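PDB 4FN7: enoyl-CoA hydratase/isomerase family protein from Mycobacterium tuberculosis, which probably catalyses the hydration of enoyl-CoA thioesters in lipid metabolism, as a member of the crotonase (enoyl-CoA hydratase/isomerase) family. Local coordinates for residues A[5-10]-A[39-44]; A[13-18]-A[48-53]; A[87-92]-A[109-114]; A[95-100]-A[186-191]. One frame throughout, in Å; residues are numbered along the deposited sequence.

The four contacts illustrate how a crotonase fold is layered around one sheet. Interaction 2 is the parallel strand pair at its heart, and interactions 1 and 4, whose centres lie about 8 Å from its centre, attach helices to opposite faces. Strand 5-10 runs beside 13-18 (Ser6 N to Ser17 O, 2.9 Å), and strand 96-100 beside 48-52 (Ile51 O to Ala99 N, 2.8 Å). One of two Glu189 conformers joins interactions 1 and 4 by a salt bridge, OE2 to Lys10 NZ, 2.9 Å. Interaction 3 lies deepest, its centre about 5 Å from the chain centre; Arg88 NH2 meets Asp39 OD1 at 2.7 Å. This apo structure holds no substrate.

Interaction 1: A[5-10]-A[39-44]; sequences VSYTRK and DNADRD
Tyr7 and Asp44 meet tip to tip in the one direct hydrogen bond between strand 5-10 and helix segment 39-44: Tyr7 OH donates to Asp44 OD2 at 2.7 Å, on the anti side of the carboxylate and near the plane of the phenol ring. Tyr7 points toward the helix, and CG, anti to the backbone N (chi1 172°), carries that direction outward. The ring face makes the main apolar contact, a CH-pi interaction in which Asn40 CB sits over the ring centre, 3.5 Å from the centroid and 7° off the normal. Ala41 CB adds a looser touch at Tyr7 CE1, 4.0 Å away.

Charge enters through Arg9, whose guanidinium lies stacked on the Asp44 carboxylate with the planes 14° apart. The Arg9 NE to Asp44 OD2 distance of 3.6 Å makes this a long salt bridge of charges alone, because the oxygen lies well out of the guanidinium plane. Two waters, each accepting from Arg9 NH1 and donating to Asp44 O, join the same residues; the shorter link is 2.6 Å from water 1 to Asp44 O. On the helix itself, Arg43 NH2 donates to Asn40 OD1. Such packing of an edge strand on the crossover helix of a beta-alpha-beta unit belongs to the crotonase fold.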
loop_
_atom_site.group_PDB
_atom_site.type_symbol
_atom_site.label_atom_id
_atom_site.label_comp_id
_atom_site.label_asym_id
_atom_site.label_seq_id
_atom_site.Cartn_x
_atom_site.Cartn_y
_atom_site.Cartn_z
ATOM N N VAL A 5 -2.995 -1.443 34.477
ATOM C CA VAL A 5 -4.049 -1.779 33.530
ATOM C C VAL A 5 -5.350 -2.091 34.250
ATOM O O VAL A 5 -5.364 -2.835 35.228
ATOM C CB VAL A 5 -3.666 -2.992 32.669
ATOM C CG1 VAL A 5 -4.825 -3.389 31.763
ATOM C CG2 VAL A 5 -2.432 -2.690 31.848
ATOM N N SER A 6 -6.446 -1.520 33.771
ATOM C CA SER A 6 -7.757 -1.884 34.292
ATOM C C SER A 6 -8.514 -2.703 33.259
ATOM O O SER A 6 -8.351 -2.508 32.050
ATOM C CB SER A 6 -8.560 -0.646 34.675
ATOM O OG SER A 6 -8.894 0.113 33.531
ATOM N N TYR A 7 -9.332 -3.626 33.751
ATOM C CA TYR A 7 -10.172 -4.472 32.914
ATOM C C TYR A 7 -11.617 -4.323 33.357
ATOM O O TYR A 7 -11.927 -4.512 34.530
ATOM C CB TYR A 7 -9.753 -5.935 33.033
ATOM C CG TYR A 7 -10.704 -6.870 32.329
ATOM C CD1 TYR A 7 -10.573 -7.118 30.975
ATOM C CD2 TYR A 7 -11.734 -7.503 33.017
ATOM C CE1 TYR A 7 -11.441 -7.963 30.319
ATOM C CE2 TYR A 7 -12.608 -8.352 32.364
ATOM C CZ TYR A 7 -12.451 -8.580 31.012
ATOM O OH TYR A 7 -13.302 -9.416 30.335
ATOM N N THR A 8 -12.494 -4.003 32.411
ATOM C CA THR A 8 -13.907 -3.815 32.699
ATOM C C THR A 8 -14.734 -4.440 31.592
ATOM O O THR A 8 -14.601 -4.078 30.427
ATOM C CB THR A 8 -14.257 -2.322 32.786
ATOM O OG1 THR A 8 -13.319 -1.660 33.643
ATOM C CG2 THR A 8 -15.665 -2.134 33.328
ATOM N N ARG A 9 -15.584 -5.389 31.953
ATOM C CA ARG A 9 -16.515 -5.941 30.982
ATOM C C ARG A 9 -17.789 -5.103 30.958
ATOM O O ARG A 9 -18.389 -4.838 32.000
ATOM C CB ARG A 9 -16.835 -7.408 31.283
ATOM C CG ARG A 9 -17.835 -8.012 30.299
ATOM C CD ARG A 9 -17.878 -9.532 30.357
ATOM N NE ARG A 9 -18.275 -10.035 31.668
ATOM C CZ ARG A 9 -18.655 -11.287 31.905
ATOM N NH1 ARG A 9 -18.702 -12.168 30.914
ATOM N NH2 ARG A 9 -18.998 -11.660 33.131
ATOM N N LYS A 10 -18.179 -4.668 29.765
ATOM C CA LYS A 10 -19.421 -3.930 29.567
ATOM C C LYS A 10 -20.207 -4.614 28.464
ATOM O O LYS A 10 -19.876 -4.478 27.285
ATOM C CB LYS A 10 -19.141 -2.488 29.142
ATOM C CG LYS A 10 -18.145 -1.733 29.999
ATOM C CD LYS A 10 -17.914 -0.347 29.414
ATOM C CE LYS A 10 -16.852 0.422 30.174
ATOM N NZ LYS A 10 -16.611 1.752 29.551
ATOM N N ASP A 39 -6.205 -12.108 29.112
ATOM C CA ASP A 39 -6.631 -13.393 29.679
ATOM C C ASP A 39 -8.056 -13.289 30.238
ATOM O O ASP A 39 -8.868 -14.196 30.042
ATOM C CB ASP A 39 -5.710 -13.869 30.814
ATOM C CG ASP A 39 -4.307 -14.225 30.356
ATOM O OD1 ASP A 39 -4.047 -14.368 29.140
ATOM O OD2 ASP A 39 -3.457 -14.390 31.256
ATOM N N ASN A 40 -8.349 -12.205 30.960
ATOM C CA ASN A 40 -9.706 -11.987 31.466
ATOM C C ASN A 40 -10.720 -11.945 30.331
ATOM O O ASN A 40 -11.803 -12.530 30.424
ATOM C CB ASN A 40 -9.820 -10.688 32.269
ATOM C CG ASN A 40 -9.067 -10.730 33.576
ATOM O OD1 ASN A 40 -8.750 -11.796 34.095
ATOM N ND2 ASN A 40 -8.775 -9.552 34.120
ATOM N N ALA A 41 -10.373 -11.223 29.270
ATOM C CA ALA A 41 -11.242 -11.117 28.111
ATOM C C ALA A 41 -11.473 -12.484 27.488
ATOM O O ALA A 41 -12.580 -12.789 27.036
ATOM C CB ALA A 41 -10.650 -10.158 27.086
ATOM N N ASP A 42 -10.429 -13.308 27.460
ATOM C CA ASP A 42 -10.557 -14.683 26.981
ATOM C C ASP A 42 -11.549 -15.467 27.837
ATOM O O ASP A 42 -12.442 -16.143 27.316
ATOM C CB ASP A 42 -9.205 -15.407 26.993
ATOM C CG ASP A 42 -8.250 -14.923 25.909
ATOM O OD1 ASP A 42 -8.664 -14.184 24.991
ATOM O OD2 ASP A 42 -7.068 -15.323 25.965
ATOM N N ARG A 43 -11.377 -15.387 29.153
ATOM C CA ARG A 43 -12.240 -16.125 30.062
ATOM C C ARG A 43 -13.686 -15.644 29.964
ATOM O O ARG A 43 -14.624 -16.442 30.031
ATOM C CB ARG A 43 -11.709 -16.019 31.495
ATOM C CG ARG A 43 -10.449 -16.859 31.732
ATOM C CD ARG A 43 -9.953 -16.857 33.185
ATOM N NE ARG A 43 -9.214 -15.650 33.551
ATOM C CZ ARG A 43 -7.888 -15.513 33.526
ATOM N NH1 ARG A 43 -7.099 -16.502 33.128
ATOM N NH2 ARG A 43 -7.347 -14.361 33.890
ATOM N N ASP A 44 -13.868 -14.338 29.802
ATOM C CA ASP A 44 -15.209 -13.769 29.724
ATOM C C ASP A 44 -15.836 -13.968 28.341
ATOM O O ASP A 44 -17.034 -13.741 28.165
ATOM C CB ASP A 44 -15.201 -12.285 30.106
ATOM C CG ASP A 44 -15.049 -12.059 31.599
ATOM O OD1 ASP A 44 -15.237 -13.013 32.384
ATOM O OD2 ASP A 44 -14.757 -10.913 31.996
HETATM O O HOH W 1 -18.892 -11.893 27.874
HETATM O O HOH W 2 -18.889 -14.940 30.022
#

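Interaction 2: A[13-18]-A[48-53]; sequences IAVISM and ALVITG
Strands 13-18 and 48-52 form a pleated pair with two distinct faces: Ile13, Val15 and Ser17 lie beside Ala48, Val50 and Thr52 on one, while Ala14 and Ile16 lie beside Leu49 and Ile51 on the other. These are the two strands of a right-handed beta-alpha-beta crossover whose helix, 28-44, lies over the face of Ala14 and Ile16; helix 184-195 meets the other. At their inner edges the peptide groups follow the parallel pattern. Ala14 and Ile16 each donate through N and accept through O, the shortest bond being Ile16 N to Val50 O, 2.7 Å, and nearly linear at 173°. Between these bonds run CA-H...O contacts such as Ile51 CA to Ile16 O, 3.2 Å.

Ile13 CG1 takes the crowded position between backbone N and carbonyl carbon (chi1 70°), and an extended chi2 (175°) then sets CD1, which lies 4.1 Å from Val50 CG2. On the opposite face Ile16 CB rests against Ile51 CG1 at 4.1 Å. The pairing closes with Met18 N donating to Thr52 O from above the carbonyl plane, and Met18 CE curls back to the same oxygen, 3.6 Å away. Ser17 OG and Thr52 OG1 lie 2.8 Å apart, while Thr52 OG1 donates to Gly53 O at 2.8 Å, approaching a lone pair within the plane of that carbonyl.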
loop_
_atom_site.group_PDB
_atom_site.type_symbol
_atom_site.label_atom_id
_atom_site.label_comp_id
_atom_site.label_asym_id
_atom_site.label_seq_id
_atom_site.Cartn_x
_atom_site.Cartn_y
_atom_site.Cartn_z
ATOM N N ILE A 13 -18.599 -6.106 25.248
ATOM C CA ILE A 13 -17.189 -5.760 25.096
ATOM C C ILE A 13 -16.409 -5.764 26.406
ATOM O O ILE A 13 -16.983 -5.719 27.495
ATOM C CB ILE A 13 -17.008 -4.389 24.394
ATOM C CG1 ILE A 13 -17.444 -3.240 25.308
ATOM C CG2 ILE A 13 -17.757 -4.375 23.069
ATOM C CD1 ILE A 13 -17.180 -1.861 24.725
ATOM N N ALA A 14 -15.090 -5.846 26.285
ATOM C CA ALA A 14 -14.197 -5.607 27.407
ATOM C C ALA A 14 -13.400 -4.349 27.101
ATOM O O ALA A 14 -12.946 -4.160 25.970
ATOM C CB ALA A 14 -13.262 -6.787 27.617
ATOM N N VAL A 15 -13.260 -3.480 28.097
ATOM C CA VAL A 15 -12.438 -2.285 27.970
ATOM C C VAL A 15 -11.197 -2.448 28.828
ATOM O O VAL A 15 -11.285 -2.649 30.040
ATOM C CB VAL A 15 -13.198 -1.018 28.388
ATOM C CG1 VAL A 15 -12.331 0.217 28.170
ATOM C CG2 VAL A 15 -14.500 -0.911 27.605
ATOM N N ILE A 16 -10.042 -2.378 28.176
ATOM C CA ILE A 16 -8.751 -2.537 28.817
ATOM C C ILE A 16 -8.046 -1.190 28.721
ATOM O O ILE A 16 -7.800 -0.687 27.625
ATOM C CB ILE A 16 -7.938 -3.633 28.094
ATOM C CG1 ILE A 16 -8.646 -4.993 28.218
ATOM C CG2 ILE A 16 -6.501 -3.691 28.601
ATOM C CD1 ILE A 16 -7.951 -6.124 27.457
ATOM N N SER A 17 -7.760 -0.581 29.864
ATOM C CA SER A 17 -7.211 0.768 29.878
ATOM C C SER A 17 -5.846 0.810 30.534
ATOM O O SER A 17 -5.674 0.353 31.669
ATOM C CB SER A 17 -8.157 1.720 30.609
ATOM O OG SER A 17 -9.305 1.976 29.828
ATOM N N MET A 18 -4.881 1.372 29.807
ATOM C CA MET A 18 -3.538 1.569 30.324
ATOM C C MET A 18 -3.437 2.915 31.020
ATOM O O MET A 18 -3.751 3.956 30.431
ATOM C CB MET A 18 -2.521 1.534 29.180
ATOM C CG MET A 18 -2.395 0.193 28.477
ATOM S SD MET A 18 -1.159 0.242 27.161
ATOM C CE MET A 18 -1.993 1.280 25.959
ATOM N N ALA A 48 -15.887 -8.205 21.721
ATOM C CA ALA A 48 -14.826 -7.369 21.169
ATOM C C ALA A 48 -14.022 -6.736 22.297
ATOM O O ALA A 48 -14.485 -6.670 23.437
ATOM C CB ALA A 48 -15.403 -6.297 20.254
ATOM N N LEU A 49 -12.803 -6.303 21.974
ATOM C CA LEU A 49 -11.937 -5.621 22.931
ATOM C C LEU A 49 -11.795 -4.171 22.538
ATOM O O LEU A 49 -11.697 -3.855 21.350
ATOM C CB LEU A 49 -10.514 -6.184 22.917
ATOM C CG LEU A 49 -10.143 -7.642 23.106
ATOM C CD1 LEU A 49 -8.638 -7.735 23.281
ATOM C CD2 LEU A 49 -10.853 -8.194 24.312
ATOM N N VAL A 50 -11.746 -3.309 23.541
ATOM C CA VAL A 50 -11.289 -1.942 23.381
ATOM C C VAL A 50 -10.072 -1.772 24.270
ATOM O O VAL A 50 -10.106 -2.108 25.451
ATOM C CB VAL A 50 -12.362 -0.939 23.811
ATOM C CG1 VAL A 50 -11.797 0.480 23.799
ATOM C CG2 VAL A 50 -13.578 -1.052 22.918
ATOM N N ILE A 51 -8.989 -1.267 23.693
ATOM C CA ILE A 51 -7.785 -0.957 24.455
ATOM C C ILE A 51 -7.535 0.543 24.387
ATOM O O ILE A 51 -7.489 1.121 23.296
ATOM C CB ILE A 51 -6.560 -1.742 23.930
ATOM C CG1 ILE A 51 -6.772 -3.243 24.166
ATOM C CG2 ILE A 51 -5.286 -1.267 24.620
ATOM C CD1 ILE A 51 -5.783 -4.126 23.434
ATOM N N THR A 52 -7.373 1.172 25.547
ATOM C CA THR A 52 -7.174 2.617 25.615
ATOM C C THR A 52 -5.877 2.957 26.329
ATOM O O THR A 52 -5.298 2.113 27.014
ATOM C CB THR A 52 -8.313 3.327 26.396
ATOM O OG1 THR A 52 -7.998 3.376 27.798
ATOM C CG2 THR A 52 -9.660 2.619 26.196
ATOM N N GLY A 53 -5.432 4.201 26.161
ATOM C CA GLY A 53 -4.381 4.756 26.994
ATOM C C GLY A 53 -4.976 5.585 28.119
ATOM O O GLY A 53 -6.103 5.331 28.576
#

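Interaction 3: A[87-92]-A[109-114]; sequences YRLLSY and AFLLSC
Leu89 and Leu111 cross obliquely, methyl against methyl: their CD1 atoms are 3.5 Å apart, closer than two methyls normally pack. Leu111 leaves its backbone pointing away from segment 87-92, yet its end comes back to make this touch. Cys114, just past the end of its helix, points toward segment 87-92 and packs against two leucines, its CB 3.9 Å from Leu89 CB. Its SG stands beside the backbone N (chi1 -62°), which brings the sulfur to within 3.9 Å of Leu90 CG. The end of Leu90 comes in as well, with CD2 resting on Cys114 CA at 3.7 Å.

Here the ends of helices 73-90 and 107-112 meet beneath the main sheet of the crotonase fold; in relatives, the helix corresponding to 107-112 turns its N-terminal end to the thioester carbonyl. Leu90 continues the apolar layer onto Leu147 and Leu215. Water 3 lies 2.8 Å from Leu89 O and 2.9 Å from Cys114 O, bridging the two backbones. Ser113 folds back on its own helix end: its OG donates to Ala109 O on one side of the carbonyl plane, and its backbone N binds the same oxygen on the other. Ser91 OG, in one of its two conformers, donates likewise to Tyr87 O.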
loop_
_atom_site.group_PDB
_atom_site.type_symbol
_atom_site.label_atom_id
_atom_site.label_comp_id
_atom_site.label_asym_id
_atom_site.label_seq_id
_atom_site.Cartn_x
_atom_site.Cartn_y
_atom_site.Cartn_z
ATOM N N TYR A 87 1.638 -9.962 18.374
ATOM C CA TYR A 87 1.194 -11.171 17.698
ATOM C C TYR A 87 -0.157 -11.633 18.264
ATOM O O TYR A 87 -1.076 -11.981 17.517
ATOM C CB TYR A 87 2.245 -12.276 17.842
ATOM C CG TYR A 87 1.949 -13.511 17.028
ATOM C CD1 TYR A 87 2.606 -13.752 15.828
ATOM C CD2 TYR A 87 1.004 -14.442 17.458
ATOM C CE1 TYR A 87 2.335 -14.890 15.077
ATOM C CE2 TYR A 87 0.727 -15.576 16.716
ATOM C CZ TYR A 87 1.392 -15.797 15.528
ATOM O OH TYR A 87 1.101 -16.926 14.797
ATOM N N ARG A 88 -0.269 -11.630 19.588
ATOM C CA ARG A 88 -1.494 -12.055 20.262
ATOM C C ARG A 88 -2.691 -11.220 19.822
ATOM O O ARG A 88 -3.770 -11.750 19.554
ATOM C CB ARG A 88 -1.329 -11.967 21.779
ATOM C CG ARG A 88 -2.501 -12.548 22.542
ATOM C CD ARG A 88 -2.291 -12.470 24.038
ATOM N NE ARG A 88 -3.404 -13.130 24.722
ATOM C CZ ARG A 88 -3.570 -13.172 26.038
ATOM N NH1 ARG A 88 -2.705 -12.581 26.849
ATOM N NH2 ARG A 88 -4.621 -13.805 26.536
ATOM N N LEU A 89 -2.502 -9.910 19.727
ATOM C CA LEU A 89 -3.599 -9.033 19.352
ATOM C C LEU A 89 -3.938 -9.091 17.865
ATOM O O LEU A 89 -5.107 -9.054 17.499
ATOM C CB LEU A 89 -3.320 -7.598 19.800
ATOM C CG LEU A 89 -3.435 -7.431 21.321
ATOM C CD1 LEU A 89 -2.836 -6.107 21.763
ATOM C CD2 LEU A 89 -4.889 -7.551 21.782
ATOM N N LEU A 90 -2.924 -9.171 17.004
ATOM C CA LEU A 90 -3.160 -9.270 15.566
ATOM C C LEU A 90 -3.873 -10.567 15.202
ATOM O O LEU A 90 -4.562 -10.633 14.189
ATOM C CB LEU A 90 -1.842 -9.179 14.796
ATOM C CG LEU A 90 -1.303 -7.762 14.555
ATOM C CD1 LEU A 90 0.136 -7.809 14.049
ATOM C CD2 LEU A 90 -2.183 -6.970 13.599
ATOM N N SER A 91 -3.702 -11.595 16.033
ATOM C CA SER A 91 -4.341 -12.875 15.756
ATOM C C SER A 91 -5.589 -13.091 16.612
ATOM O O SER A 91 -6.216 -14.150 16.552
ATOM C CB SER A 91 -3.348 -14.019 15.953
ATOM O OG SER A 91 -2.906 -14.078 17.294
ATOM N N TYR A 92 -5.961 -12.078 17.383
ATOM C CA TYR A 92 -7.053 -12.215 18.343
ATOM C C TYR A 92 -8.365 -12.577 17.647
ATOM O O TYR A 92 -8.714 -11.974 16.643
ATOM C CB TYR A 92 -7.197 -10.930 19.170
ATOM C CG TYR A 92 -7.897 -11.177 20.479
ATOM C CD1 TYR A 92 -7.264 -11.881 21.495
ATOM C CD2 TYR A 92 -9.199 -10.747 20.690
ATOM C CE1 TYR A 92 -7.907 -12.142 22.691
ATOM C CE2 TYR A 92 -9.846 -11.002 21.887
ATOM C CZ TYR A 92 -9.193 -11.699 22.878
ATOM O OH TYR A 92 -9.848 -11.959 24.061
ATOM N N ALA A 109 3.169 2.868 19.117
ATOM C CA ALA A 109 2.646 2.873 17.754
ATOM C C ALA A 109 2.485 1.454 17.214
ATOM O O ALA A 109 1.545 1.177 16.471
ATOM C CB ALA A 109 3.547 3.685 16.830
ATOM N N PHE A 110 3.394 0.553 17.580
ATOM C CA PHE A 110 3.295 -0.830 17.110
ATOM C C PHE A 110 2.073 -1.507 17.729
ATOM O O PHE A 110 1.337 -2.208 17.041
ATOM C CB PHE A 110 4.573 -1.625 17.412
ATOM C CG PHE A 110 5.838 -0.927 16.981
ATOM C CD1 PHE A 110 5.840 -0.059 15.899
ATOM C CD2 PHE A 110 7.017 -1.124 17.677
ATOM C CE1 PHE A 110 7.007 0.606 15.520
ATOM C CE2 PHE A 110 8.186 -0.461 17.308
ATOM C CZ PHE A 110 8.176 0.402 16.226
ATOM N N LEU A 111 1.856 -1.288 19.021
ATOM C CA LEU A 111 0.659 -1.804 19.681
ATOM C C LEU A 111 -0.605 -1.251 19.017
ATOM O O LEU A 111 -1.554 -1.993 18.715
ATOM C CB LEU A 111 0.692 -1.433 21.163
ATOM C CG LEU A 111 -0.534 -1.820 21.988
ATOM C CD1 LEU A 111 -0.735 -3.315 21.954
ATOM C CD2 LEU A 111 -0.388 -1.341 23.422
ATOM N N LEU A 112 -0.634 0.056 18.800
ATOM C CA LEU A 112 -1.780 0.697 18.166
ATOM C C LEU A 112 -2.102 0.008 16.834
ATOM O O LEU A 112 -3.267 -0.214 16.492
ATOM C CB LEU A 112 -1.476 2.180 17.928
ATOM C CG LEU A 112 -2.554 3.020 17.244
ATOM C CD1 LEU A 112 -3.793 3.103 18.108
ATOM C CD2 LEU A 112 -2.015 4.410 16.931
ATOM N N SER A 113 -1.050 -0.355 16.105
ATOM C CA SER A 113 -1.154 -0.930 14.770
ATOM C C SER A 113 -1.651 -2.374 14.772
ATOM O O SER A 113 -1.780 -2.982 13.714
ATOM C CB SER A 113 0.209 -0.854 14.063
ATOM O OG SER A 113 0.669 0.488 13.961
ATOM N N CYS A 114 -1.916 -2.920 15.954
ATOM C CA CYS A 114 -2.488 -4.262 16.060
ATOM C C CYS A 114 -4.016 -4.268 16.115
ATOM O O CYS A 114 -4.626 -5.333 16.074
ATOM C CB CYS A 114 -1.946 -4.980 17.290
ATOM S SG CYS A 114 -0.173 -5.229 17.239
HETATM O O HOH W 3 -6.559 -7.517 15.738
#

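Interaction 4: A[95-100]-A[186-191]; sequences PVVMAC and SRAEEA
Val97 and Ala188 carry the contact between strand 96-100 and the helix that runs antiparallel over it, the short axes lying 172° apart in direction and 7.8 Å at closest approach. Val97 holds CG1 anti to its backbone N (chi1 -177°), and this is the methyl that does most of the touching: it lies 3.6 Å from Ala188 O and 3.8 Å from Ala188 CB. Ala188 CB is shared, since Ala99 CB, two residues along on the same face of the strand, also sits 3.8 Å from it. One turn further, Ala191 CB comes only to 4.5 Å from Val97 CG1.

Small side chains thus let the helix settle close onto the sheet of this crotonase fold, where Ala188 touches Val50 of the neighbouring strand as well. The longer side chains of segment 186-191 turn elsewhere. The Arg187 guanidinium has Ala191 CB over one face, 4.0 Å from the plane and displaced toward the rim, and its NH1 forms a salt bridge to Glu190 OE1 at 2.9 Å; Arg187 NE has a second acidic partner in Glu177. With no hydrogen bond crossing between the segments, the contact itself rests on van der Waals packing and the burial of methyl groups, while the charged side chains find their partners apart from it.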
loop_
_atom_site.group_PDB
_atom_site.type_symbol
_atom_site.label_atom_id
_atom_site.label_comp_id
_atom_site.label_asym_id
_atom_site.label_seq_id
_atom_site.Cartn_x
_atom_site.Cartn_y
_atom_site.Cartn_z
ATOM N N PRO A 95 -12.931 -8.887 17.352
ATOM C CA PRO A 95 -12.473 -7.568 16.909
ATOM C C PRO A 95 -11.794 -6.800 18.044
ATOM O O PRO A 95 -12.233 -6.862 19.201
ATOM C CB PRO A 95 -13.767 -6.872 16.491
ATOM C CG PRO A 95 -14.677 -7.994 16.083
ATOM C CD PRO A 95 -14.359 -9.107 17.054
ATOM N N VAL A 96 -10.726 -6.080 17.701
ATOM C CA VAL A 96 -9.952 -5.302 18.653
ATOM C C VAL A 96 -9.965 -3.855 18.185
ATOM O O VAL A 96 -9.545 -3.546 17.059
ATOM C CB VAL A 96 -8.488 -5.791 18.710
ATOM C CG1 VAL A 96 -7.660 -4.907 19.646
ATOM C CG2 VAL A 96 -8.428 -7.259 19.134
ATOM N N VAL A 97 -10.453 -2.968 19.041
ATOM C CA VAL A 97 -10.518 -1.551 18.705
ATOM C C VAL A 97 -9.619 -0.763 19.631
ATOM O O VAL A 97 -9.717 -0.880 20.847
ATOM C CB VAL A 97 -11.960 -1.003 18.796
ATOM C CG1 VAL A 97 -12.005 0.456 18.357
ATOM C CG2 VAL A 97 -12.894 -1.840 17.940
ATOM N N MET A 98 -8.732 0.039 19.044
ATOM C CA MET A 98 -7.815 0.854 19.822
ATOM C C MET A 98 -8.369 2.254 19.994
ATOM O O MET A 98 -8.723 2.907 19.015
ATOM C CB MET A 98 -6.453 0.936 19.131
ATOM C CG MET A 98 -5.787 -0.396 18.915
ATOM S SD MET A 98 -5.287 -1.133 20.472
ATOM C CE MET A 98 -4.549 -2.665 19.889
ATOM N N ALA A 99 -8.429 2.704 21.244
ATOM C CA ALA A 99 -8.743 4.087 21.573
ATOM C C ALA A 99 -7.436 4.814 21.849
ATOM O O ALA A 99 -6.898 4.754 22.955
ATOM C CB ALA A 99 -9.647 4.150 22.790
ATOM N N CYS A 100 -6.919 5.476 20.819
ATOM C CA CYS A 100 -5.666 6.201 20.918
ATOM C C CYS A 100 -5.924 7.541 21.601
ATOM O O CYS A 100 -6.338 8.503 20.957
ATOM C CB CYS A 100 -5.100 6.409 19.519
ATOM S SG CYS A 100 -3.391 6.923 19.482
ATOM N N SER A 186 -15.469 6.724 23.713
ATOM C CA SER A 186 -16.855 6.319 23.492
ATOM C C SER A 186 -17.069 5.862 22.049
ATOM O O SER A 186 -17.808 4.915 21.791
ATOM C CB SER A 186 -17.841 7.426 23.888
ATOM O OG SER A 186 -17.621 8.603 23.141
ATOM N N ARG A 187 -16.394 6.511 21.109
ATOM C CA ARG A 187 -16.489 6.103 19.716
ATOM C C ARG A 187 -15.838 4.732 19.509
ATOM O O ARG A 187 -16.371 3.887 18.792
ATOM C CB ARG A 187 -15.872 7.156 18.798
ATOM C CG ARG A 187 -15.815 6.747 17.351
ATOM C CD ARG A 187 -17.186 6.427 16.766
ATOM N NE ARG A 187 -16.990 5.783 15.477
ATOM C CZ ARG A 187 -17.705 4.769 15.009
ATOM N NH1 ARG A 187 -18.719 4.278 15.709
ATOM N NH2 ARG A 187 -17.404 4.253 13.826
ATOM N N ALA A 188 -14.690 4.507 20.142
ATOM C CA ALA A 188 -14.051 3.195 20.095
ATOM C C ALA A 188 -14.988 2.106 20.626
ATOM O O ALA A 188 -15.089 1.030 20.038
ATOM C CB ALA A 188 -12.732 3.199 20.875
ATOM N N GLU A 189 -15.674 2.389 21.731
ATOM C CA GLU A 189 -16.598 1.425 22.311
ATOM C C GLU A 189 -17.799 1.179 21.403
ATOM O O GLU A 189 -18.246 0.042 21.254
ATOM C CB GLU A 189 -17.032 1.878 23.707
ATOM C CG GLU A 189 -15.903 1.782 24.720
ATOM C CD GLU A 189 -16.173 2.544 25.997
ATOM O OE1 GLU A 189 -17.127 3.348 26.021
ATOM O OE2 GLU A 189 -15.420 2.338 26.976
ATOM N N GLU A 190 -18.305 2.244 20.787
ATOM C CA GLU A 190 -19.407 2.130 19.837
ATOM C C GLU A 190 -19.000 1.238 18.662
ATOM O O GLU A 190 -19.744 0.345 18.253
ATOM C CB GLU A 190 -19.827 3.515 19.336
ATOM C CG GLU A 190 -21.046 3.514 18.434
ATOM C CD GLU A 190 -21.446 4.911 18.001
ATOM O OE1 GLU A 190 -20.586 5.640 17.463
ATOM O OE2 GLU A 190 -22.619 5.288 18.205
ATOM N N ALA A 191 -17.805 1.480 18.128
ATOM C CA ALA A 191 -17.305 0.702 17.004
ATOM C C ALA A 191 -17.134 -0.764 17.405
ATOM O O ALA A 191 -17.519 -1.664 16.657
ATOM C CB ALA A 191 -15.989 1.283 16.496
#